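Local coordinates for cellulase CEL9M (Clostridium cellulolyticum, PDB 1IA6), which probably hydrolyses internal beta-1,4-glucosidic linkages of cellulose and related beta-glucans, as a family 9 glycoside hydrolase with an (alpha/alpha)6-barrel catalytic module, at residues I15-N20 against G52-A57; N30-R35 against L384-L389; H361-A366 against Y408-L413. All blocks are in the same frame, centred on the assembly; numbering follows the deposited sequence.

Interaction 1: I15-N20 against G52-A57. With ZN (zinc ion), chain C.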
loop_
_atom_site.group_PDB
_atom_site.type_symbol
_atom_site.label_atom_id
_atom_site.label_comp_id
_atom_site.label_asym_id
_atom_site.label_seq_id
_atom_site.Cartn_x
_atom_site.Cartn_y
_atom_site.Cartn_z
ATOM N N ILE A 15 6.119 -0.091 11.616
ATOM C CA ILE A 15 6.082 1.068 12.504
ATOM C C ILE A 15 5.859 2.372 11.740
ATOM O O ILE A 15 5.211 3.293 12.242
ATOM C CB ILE A 15 7.395 1.160 13.319
ATOM C CG1 ILE A 15 7.322 0.201 14.510
ATOM C CG2 ILE A 15 7.652 2.590 13.766
ATOM C CD1 ILE A 15 8.670 -0.033 15.193
ATOM N N PHE A 16 6.398 2.444 10.529
ATOM C CA PHE A 16 6.253 3.631 9.690
ATOM C C PHE A 16 4.827 4.177 9.645
ATOM O O PHE A 16 4.615 5.382 9.736
ATOM C CB PHE A 16 6.690 3.322 8.255
ATOM C CG PHE A 16 6.215 4.334 7.253
ATOM C CD1 PHE A 16 6.777 5.604 7.206
ATOM C CD2 PHE A 16 5.169 4.031 6.382
ATOM C CE1 PHE A 16 6.306 6.559 6.310
ATOM C CE2 PHE A 16 4.692 4.979 5.484
ATOM C CZ PHE A 16 5.260 6.245 5.447
ATOM N N PHE A 17 3.852 3.288 9.495
ATOM C CA PHE A 17 2.462 3.714 9.392
ATOM C C PHE A 17 1.966 4.583 10.540
ATOM O O PHE A 17 1.056 5.390 10.354
ATOM C CB PHE A 17 1.575 2.487 9.182
ATOM C CG PHE A 17 1.787 1.836 7.845
ATOM C CD1 PHE A 17 1.188 2.357 6.701
ATOM C CD2 PHE A 17 2.652 0.755 7.711
ATOM C CE1 PHE A 17 1.447 1.815 5.444
ATOM C CE2 PHE A 17 2.920 0.205 6.459
ATOM C CZ PHE A 17 2.318 0.736 5.324
ATOM N N ASP A 18 2.575 4.437 11.715
ATOM C CA ASP A 18 2.205 5.246 12.873
ATOM C C ASP A 18 2.410 6.736 12.574
ATOM O O ASP A 18 1.700 7.589 13.108
ATOM C CB ASP A 18 3.063 4.867 14.096
ATOM C CG ASP A 18 2.456 3.743 14.922
ATOM O OD1 ASP A 18 1.470 3.127 14.471
ATOM O OD2 ASP A 18 2.976 3.474 16.032
ATOM N N ALA A 19 3.378 7.052 11.720
ATOM C CA ALA A 19 3.664 8.451 11.397
ATOM C C ALA A 19 2.574 9.128 10.579
ATOM O O ALA A 19 2.490 10.355 10.548
ATOM C CB ALA A 19 4.999 8.561 10.659
ATOM N N ASN A 20 1.742 8.334 9.916
ATOM C CA ASN A 20 0.688 8.896 9.079
ATOM C C ASN A 20 -0.732 8.750 9.615
ATOM O O ASN A 20 -1.690 9.142 8.944
ATOM C CB ASN A 20 0.781 8.301 7.671
ATOM C CG ASN A 20 1.863 8.968 6.831
ATOM O OD1 ASN A 20 2.890 9.397 7.359
ATOM N ND2 ASN A 20 1.640 9.052 5.520
ATOM N N GLY A 52 -10.087 9.381 11.258
ATOM C CA GLY A 52 -9.337 8.140 11.250
ATOM C C GLY A 52 -8.628 7.946 9.925
ATOM O O GLY A 52 -8.500 8.887 9.139
ATOM N N GLY A 53 -8.171 6.728 9.666
ATOM C CA GLY A 53 -7.478 6.478 8.419
ATOM C C GLY A 53 -6.074 7.046 8.459
ATOM O O GLY A 53 -5.570 7.403 9.528
ATOM N N TYR A 54 -5.446 7.154 7.293
ATOM C CA TYR A 54 -4.076 7.642 7.220
ATOM C C TYR A 54 -3.832 8.750 6.209
ATOM O O TYR A 54 -4.470 8.801 5.156
ATOM C CB TYR A 54 -3.129 6.496 6.850
ATOM C CG TYR A 54 -3.049 5.354 7.835
ATOM C CD1 TYR A 54 -4.047 4.381 7.893
ATOM C CD2 TYR A 54 -1.938 5.209 8.664
ATOM C CE1 TYR A 54 -3.929 3.283 8.748
ATOM C CE2 TYR A 54 -1.813 4.124 9.518
ATOM C CZ TYR A 54 -2.808 3.162 9.552
ATOM O OH TYR A 54 -2.658 2.068 10.371
ATOM N N HIS A 55 -2.888 9.629 6.535
ATOM C CA HIS A 55 -2.483 10.689 5.618
ATOM C C HIS A 55 -1.822 9.892 4.496
ATOM O O HIS A 55 -1.139 8.900 4.762
ATOM C CB HIS A 55 -1.445 11.594 6.277
ATOM C CG HIS A 55 -1.952 12.306 7.490
ATOM N ND1 HIS A 55 -1.142 12.618 8.562
ATOM C CD2 HIS A 55 -3.182 12.777 7.797
ATOM C CE1 HIS A 55 -1.853 13.249 9.478
ATOM N NE2 HIS A 55 -3.095 13.359 9.038
ATOM N N ASP A 56 -1.996 10.331 3.257
ATOM C CA ASP A 56 -1.445 9.604 2.119
ATOM C C ASP A 56 0.072 9.468 2.002
ATOM O O ASP A 56 0.589 8.361 1.858
ATOM C CB ASP A 56 -1.974 10.198 0.811
ATOM C CG ASP A 56 -1.564 9.378 -0.398
ATOM O OD1 ASP A 56 -2.015 8.222 -0.496
ATOM O OD2 ASP A 56 -0.786 9.879 -1.240
ATOM N N ALA A 57 0.791 10.583 2.044
ATOM C CA ALA A 57 2.237 10.517 1.882
ATOM C C ALA A 57 2.938 11.495 2.810
ATOM O O ALA A 57 3.018 11.264 4.015
ATOM C CB ALA A 57 2.596 10.814 0.423
HETATM ZN ZN ZN C . -4.742 13.935 10.199
HETATM O O HOH W 1 1.433 12.551 9.193
#
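The imidazole of His55 carries Asn20 O over one face, 3.5 Å from His55 CG, while a water lies in its plane at the edge beside ND1. Tyr54 turns its edge to the other segment, with Phe17 O near the ring plane 3.2 Å from Tyr54 CE2; the same carbon touches Phe17 CB. On the Phe17 ring, CD2 of Phe16 sits over the centre of one face. This buried contact belongs to the zinc site of the family 9 catalytic module, where His55 NE2 binds zinc at 2.1 Å and Cys22, Cys38 and His39 complete the coordination. Asn20 ties the two segments together. Its carbonyl accepts a nearly straight bond (170°) from His55 N, and its amide reaches two more carbonyls of 52-57, while OD1 accepts from His364 NE2. The water accepts a hydrogen bond from His55 ND1 and donates one to Ala19 O; with zinc at NE2, it holds the ring's rotation. Leu413, on helix 413-429, packs against both Phe17 and Tyr54, and Tyr54 OH is hydrogen-bonded to Gln97 O. Asn20 ND2 meets Ala57 O in the carbonyl plane, on a lone pair, but approaches His55 O, 2.9 Å away, from above that carbonyl's plane.

Interaction 2: N30-R35 against L384-L389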
loop_
_atom_site.group_PDB
_atom_site.type_symbol
_atom_site.label_atom_id
_atom_site.label_comp_id
_atom_site.label_asym_id
_atom_site.label_seq_id
_atom_site.Cartn_x
_atom_site.Cartn_y
_atom_site.Cartn_z
ATOM N N ASN A 30 0.898 4.990 19.693
ATOM C CA ASN A 30 1.741 5.424 18.584
ATOM C C ASN A 30 3.189 5.432 19.077
ATOM O O ASN A 30 3.475 5.977 20.142
ATOM C CB ASN A 30 1.323 6.832 18.155
ATOM C CG ASN A 30 1.883 7.227 16.805
ATOM O OD1 ASN A 30 3.092 7.212 16.594
ATOM N ND2 ASN A 30 0.998 7.590 15.884
ATOM N N VAL A 31 4.100 4.831 18.313
ATOM C CA VAL A 31 5.503 4.775 18.719
ATOM C C VAL A 31 6.210 6.121 18.651
ATOM O O VAL A 31 7.234 6.317 19.299
ATOM C CB VAL A 31 6.310 3.781 17.857
ATOM C CG1 VAL A 31 5.703 2.392 17.959
ATOM C CG2 VAL A 31 6.347 4.253 16.414
ATOM N N PHE A 32 5.668 7.045 17.863
ATOM C CA PHE A 32 6.275 8.362 17.723
ATOM C C PHE A 32 5.650 9.353 18.698
ATOM O O PHE A 32 4.460 9.656 18.612
ATOM C CB PHE A 32 6.106 8.864 16.288
ATOM C CG PHE A 32 6.704 7.950 15.255
ATOM C CD1 PHE A 32 8.073 7.698 15.239
ATOM C CD2 PHE A 32 5.898 7.342 14.296
ATOM C CE1 PHE A 32 8.634 6.852 14.281
ATOM C CE2 PHE A 32 6.447 6.495 13.333
ATOM C CZ PHE A 32 7.817 6.249 13.325
ATOM N N ASP A 33 6.456 9.862 19.623
ATOM C CA ASP A 33 5.943 10.812 20.599
ATOM C C ASP A 33 5.621 12.166 19.969
ATOM O O ASP A 33 4.963 12.997 20.590
ATOM C CB ASP A 33 6.936 10.990 21.758
ATOM C CG ASP A 33 8.318 11.394 21.290
ATOM O OD1 ASP A 33 8.425 12.335 20.476
ATOM O OD2 ASP A 33 9.304 10.775 21.747
ATOM N N TRP A 34 6.069 12.381 18.733
ATOM C CA TRP A 34 5.803 13.646 18.054
ATOM C C TRP A 34 4.490 13.666 17.271
ATOM O O TRP A 34 4.179 14.649 16.600
ATOM C CB TRP A 34 6.965 14.030 17.125
ATOM C CG TRP A 34 7.567 12.889 16.359
ATOM C CD1 TRP A 34 8.516 12.012 16.803
ATOM C CD2 TRP A 34 7.266 12.508 15.010
ATOM N NE1 TRP A 34 8.829 11.111 15.810
ATOM C CE2 TRP A 34 8.075 11.393 14.701
ATOM C CE3 TRP A 34 6.389 13.004 14.033
ATOM C CZ2 TRP A 34 8.036 10.762 13.452
ATOM C CZ3 TRP A 34 6.349 12.375 12.790
ATOM C CH2 TRP A 34 7.169 11.263 12.514
ATOM N N ARG A 35 3.718 12.585 17.359
ATOM C CA ARG A 35 2.427 12.524 16.676
ATOM C C ARG A 35 1.295 12.614 17.694
ATOM O O ARG A 35 1.373 12.030 18.778
ATOM C CB ARG A 35 2.274 11.226 15.873
ATOM C CG ARG A 35 3.005 11.194 14.529
ATOM C CD ARG A 35 2.707 12.421 13.670
ATOM N NE ARG A 35 1.321 12.870 13.794
ATOM C CZ ARG A 35 0.270 12.275 13.237
ATOM N NH1 ARG A 35 0.422 11.187 12.492
ATOM N NH2 ARG A 35 -0.945 12.763 13.449
ATOM N N LEU A 384 12.891 11.431 13.491
ATOM C CA LEU A 384 13.285 10.248 12.730
ATOM C C LEU A 384 12.052 9.483 12.246
ATOM O O LEU A 384 11.272 8.970 13.051
ATOM C CB LEU A 384 14.159 9.332 13.592
ATOM C CG LEU A 384 14.707 8.073 12.906
ATOM C CD1 LEU A 384 15.654 8.470 11.782
ATOM C CD2 LEU A 384 15.432 7.201 13.919
ATOM N N LEU A 385 11.887 9.412 10.927
ATOM C CA LEU A 385 10.749 8.724 10.316
ATOM C C LEU A 385 11.083 7.243 10.111
ATOM O O LEU A 385 11.219 6.765 8.990
ATOM C CB LEU A 385 10.413 9.393 8.976
ATOM C CG LEU A 385 9.161 8.949 8.208
ATOM C CD1 LEU A 385 7.923 9.170 9.057
ATOM C CD2 LEU A 385 9.055 9.748 6.916
ATOM N N THR A 386 11.198 6.525 11.220
ATOM C CA THR A 386 11.543 5.109 11.213
ATOM C C THR A 386 10.707 4.236 10.278
ATOM O O THR A 386 9.478 4.279 10.310
ATOM C CB THR A 386 11.437 4.532 12.636
ATOM O OG1 THR A 386 12.267 5.301 13.518
ATOM C CG2 THR A 386 11.880 3.071 12.664
ATOM N N GLY A 387 11.394 3.450 9.449
ATOM C CA GLY A 387 10.725 2.527 8.541
ATOM C C GLY A 387 10.266 3.014 7.177
ATOM O O GLY A 387 9.811 2.213 6.363
ATOM N N ALA A 388 10.394 4.307 6.903
ATOM C CA ALA A 388 9.947 4.834 5.618
ATOM C C ALA A 388 10.855 4.460 4.452
ATOM O O ALA A 388 12.073 4.609 4.527
ATOM C CB ALA A 388 9.817 6.359 5.690
ATOM N N LEU A 389 10.247 3.968 3.376
ATOM C CA LEU A 389 10.986 3.632 2.165
ATOM C C LEU A 389 10.955 4.902 1.312
ATOM O O LEU A 389 9.877 5.407 0.983
ATOM C CB LEU A 389 10.298 2.487 1.413
ATOM C CG LEU A 389 10.929 2.073 0.077
ATOM C CD1 LEU A 389 12.288 1.421 0.319
ATOM C CD2 LEU A 389 10.013 1.104 -0.642
HETATM O O HOH W 2 11.166 9.256 15.836
#
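Phe32 and Trp34 both point their rings at the backbone of 384-389. The indole lies against one face of Phe32, Trp34 CZ2 standing 3.5 Å above the phenyl plane and offset toward the rim, and Val31 CG2 sits over the centre of the opposite face. Held between these two neighbours, the phenyl ring presents CE1 and CZ to the other segment. Phe32 CE1 comes 3.6 Å from Leu384 O and also touches Thr386 CB, the two side chains crossing obliquely; Thr386 O lies at the ring edge, near its plane, beside CZ. Trp34 has CG between its own backbone N and carbonyl carbon (chi1 40°), a crowded position. Phe32 CB lies over one face of the indole. The rim of Trp34 meets Leu384 O at CZ2, and Trp34 CH2 meets Leu385 CD1 at 4.1 Å, with the two side chains at about a right angle. Leu385 reaches there although its CB points away from 30-35.

Two loops of the family 9 catalytic module, distant in sequence, are thus joined, each shaped by turns. Asn30 OD1 accepts from Phe32 N in an Asx turn, followed by a type I turn from Phe32 to Arg35. Opposite, Leu385 is the centre of an inverse gamma turn and begins a type II turn through Gly387, whose positive phi suits glycine. No direct hydrogen bond links the segments. A water bridges them, accepting from Trp34 NE1 at 3.0 Å, in the indole plane, and donating to Leu384 O at 2.8 Å. Ala366 and Ala367 of helix 365-368 pack against Trp34, and His383 stacks on its ring. Ile15, at the end of helix 6-15, touches Phe32, while Asp12 of that helix touches Thr386.

Interaction 3: H361-A366 against Y408-L413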
loop_
_atom_site.group_PDB
_atom_site.type_symbol
_atom_site.label_atom_id
_atom_site.label_comp_id
_atom_site.label_asym_id
_atom_site.label_seq_id
_atom_site.Cartn_x
_atom_site.Cartn_y
_atom_site.Cartn_z
ATOM N N HIS A 361 16.461 14.009 4.665
ATOM C CA HIS A 361 15.535 15.006 4.131
ATOM C C HIS A 361 14.248 14.395 3.561
ATOM O O HIS A 361 13.867 14.698 2.433
ATOM C CB HIS A 361 16.220 15.816 3.022
ATOM C CG HIS A 361 17.280 16.752 3.513
ATOM N ND1 HIS A 361 16.994 17.999 4.029
ATOM C CD2 HIS A 361 18.628 16.625 3.563
ATOM C CE1 HIS A 361 18.119 18.600 4.375
ATOM N NE2 HIS A 361 19.125 17.788 4.103
ATOM N N PRO A 362 13.562 13.532 4.326
ATOM C CA PRO A 362 12.330 12.952 3.774
ATOM C C PRO A 362 11.269 14.023 3.501
ATOM O O PRO A 362 11.135 14.979 4.264
ATOM C CB PRO A 362 11.894 11.976 4.861
ATOM C CG PRO A 362 12.365 12.662 6.125
ATOM C CD PRO A 362 13.754 13.130 5.731
ATOM N N HIS A 363 10.530 13.870 2.405
ATOM C CA HIS A 363 9.475 14.820 2.067
ATOM C C HIS A 363 8.258 14.428 2.901
ATOM O O HIS A 363 7.335 13.778 2.415
ATOM C CB HIS A 363 9.149 14.737 0.576
ATOM C CG HIS A 363 8.177 15.774 0.114
ATOM N ND1 HIS A 363 8.387 17.124 0.300
ATOM C CD2 HIS A 363 6.988 15.663 -0.524
ATOM C CE1 HIS A 363 7.368 17.799 -0.202
ATOM N NE2 HIS A 363 6.505 16.936 -0.708
ATOM N N HIS A 364 8.273 14.825 4.169
ATOM C CA HIS A 364 7.203 14.484 5.100
ATOM C C HIS A 364 7.030 15.640 6.085
ATOM O O HIS A 364 7.939 15.967 6.846
ATOM C CB HIS A 364 7.587 13.183 5.818
ATOM C CG HIS A 364 6.486 12.572 6.631
ATOM N ND1 HIS A 364 6.206 12.964 7.922
ATOM C CD2 HIS A 364 5.623 11.567 6.348
ATOM C CE1 HIS A 364 5.220 12.225 8.401
ATOM N NE2 HIS A 364 4.849 11.369 7.466
ATOM N N ARG A 365 5.855 16.259 6.066
ATOM C CA ARG A 365 5.593 17.403 6.932
ATOM C C ARG A 365 5.761 17.153 8.430
ATOM O O ARG A 365 6.471 17.900 9.105
ATOM C CB ARG A 365 4.198 17.964 6.637
ATOM C CG ARG A 365 4.124 18.658 5.281
ATOM C CD ARG A 365 2.699 18.983 4.866
ATOM N NE ARG A 365 2.668 19.747 3.619
ATOM C CZ ARG A 365 2.971 19.261 2.420
ATOM N NH1 ARG A 365 3.334 17.992 2.272
ATOM N NH2 ARG A 365 2.916 20.054 1.357
ATOM N N ALA A 366 5.121 16.115 8.954
ATOM C CA ALA A 366 5.225 15.826 10.383
ATOM C C ALA A 366 6.664 15.541 10.821
ATOM O O ALA A 366 7.142 16.112 11.804
ATOM C CB ALA A 366 4.319 14.652 10.748
ATOM N N TYR A 408 13.522 11.681 -5.206
ATOM C CA TYR A 408 14.380 10.853 -4.374
ATOM C C TYR A 408 13.881 10.665 -2.943
ATOM O O TYR A 408 13.952 9.569 -2.391
ATOM C CB TYR A 408 15.787 11.458 -4.292
ATOM C CG TYR A 408 16.496 11.621 -5.616
ATOM C CD1 TYR A 408 16.230 12.710 -6.443
ATOM C CD2 TYR A 408 17.434 10.684 -6.038
ATOM C CE1 TYR A 408 16.889 12.860 -7.665
ATOM C CE2 TYR A 408 18.096 10.822 -7.254
ATOM C CZ TYR A 408 17.821 11.912 -8.061
ATOM O OH TYR A 408 18.488 12.052 -9.258
ATOM N N THR A 409 13.365 11.736 -2.355
ATOM C CA THR A 409 12.952 11.706 -0.956
ATOM C C THR A 409 11.486 11.509 -0.600
ATOM O O THR A 409 11.131 11.582 0.575
ATOM C CB THR A 409 13.426 12.978 -0.260
ATOM O OG1 THR A 409 12.801 14.106 -0.878
ATOM C CG2 THR A 409 14.941 13.112 -0.382
ATOM N N GLU A 410 10.632 11.267 -1.584
ATOM C CA GLU A 410 9.225 11.061 -1.279
ATOM C C GLU A 410 9.008 9.763 -0.512
ATOM O O GLU A 410 9.760 8.803 -0.674
ATOM C CB GLU A 410 8.388 11.038 -2.559
ATOM C CG GLU A 410 7.836 12.402 -2.941
ATOM C CD GLU A 410 6.381 12.335 -3.357
ATOM O OE1 GLU A 410 6.080 11.672 -4.374
ATOM O OE2 GLU A 410 5.535 12.939 -2.661
ATOM N N VAL A 411 7.990 9.761 0.344
ATOM C CA VAL A 411 7.609 8.589 1.135
ATOM C C VAL A 411 6.086 8.517 1.018
ATOM O O VAL A 411 5.440 9.540 0.820
ATOM C CB VAL A 411 7.997 8.742 2.624
ATOM C CG1 VAL A 411 9.507 8.886 2.753
ATOM C CG2 VAL A 411 7.287 9.951 3.235
ATOM N N ALA A 412 5.509 7.324 1.132
ATOM C CA ALA A 412 4.059 7.208 1.002
ATOM C C ALA A 412 3.530 5.866 1.473
ATOM O O ALA A 412 4.273 4.892 1.569
ATOM C CB ALA A 412 3.655 7.431 -0.449
ATOM N N LEU A 413 2.230 5.824 1.752
ATOM C CA LEU A 413 1.589 4.593 2.196
ATOM C C LEU A 413 1.812 3.455 1.203
ATOM O O LEU A 413 2.213 2.360 1.595
ATOM C CB LEU A 413 0.081 4.795 2.357
ATOM C CG LEU A 413 -0.442 5.742 3.435
ATOM C CD1 LEU A 413 -1.974 5.755 3.393
ATOM C CD2 LEU A 413 0.053 5.297 4.800
HETATM O O HOH W 3 12.792 16.396 0.613
HETATM O O HOH W 4 6.277 12.369 0.374
#
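His361 meets Thr409 through its carbonyl, with His361 O 3.2 Å from Thr409 CB and also close to CG2. A water joins the same two residues: it is hydrogen-bonded to His361 O and to Thr409 OG1, which has a second partner in Gln405 O. Pro362 follows, its CA beside Thr409 O, and Pro362 CB makes a loose apolar contact with Val411 CG1 (4.4 Å).

At His363, the centre of an inverse gamma turn, the backbone N donates to Thr409 O at 3.0 Å. The N-H points almost straight at the oxygen (177°), though the donor stands above the carbonyl plane. With CG anti to its backbone N (chi1 -174°), the imidazole lies alongside the Glu410 side chain, both pointing the same way. Glu410 OE2 approaches the ring edge 3.8 Å from His363 CD2, and the ring and carboxylate planes are 53° apart. Asp401 and Glu410 are the predicted active-site residues, so this contact probably forms part of the catalytic centre. Trp304 NE1 is hydrogen-bonded to Glu410 OE1, while Tyr406 and Trp129 meet the imidazole of His363. A second water is hydrogen-bonded to His363 O and accepts from Val411 N.

The ring edge of His364 meets Val411 CG2, 3.9 Å from His364 CD2, with the side chains at about a right angle. His364 occupies the N-cap position of helix 365-368, and its ND1 caps the backbone N of Ala367, NE2 being taken by Asn20. Arg365 begins that helix. The facing segment leaves helix 406-409 at Glu410 and enters helix 413-429 after Ala412, so the contact lies where two short helices and the start of a long one converge.

All three contacts lie within the family 9 catalytic module, their centres about 9 Å (interactions 1 and 2) and about 12 Å (3 from either of the others) apart. Along the chain, interaction 1 closes before interaction 3 opens, whereas interaction 2 crosses both, bringing the region after helix 6-15 to that between helices 365-368 and 406-409. Interactions 1 and 2 touch through Asp18, whose O lies 2.9 Å from Asn30 ND2, probably a hydrogen bond. Trp34 CZ3 packs on Ala366 CB between interactions 2 and 3. The zinc-site segments meet those of the predicted active site directly, through Asn20 with His364 and Asp56 O with Leu413 N, consistent with a structural role for the metal.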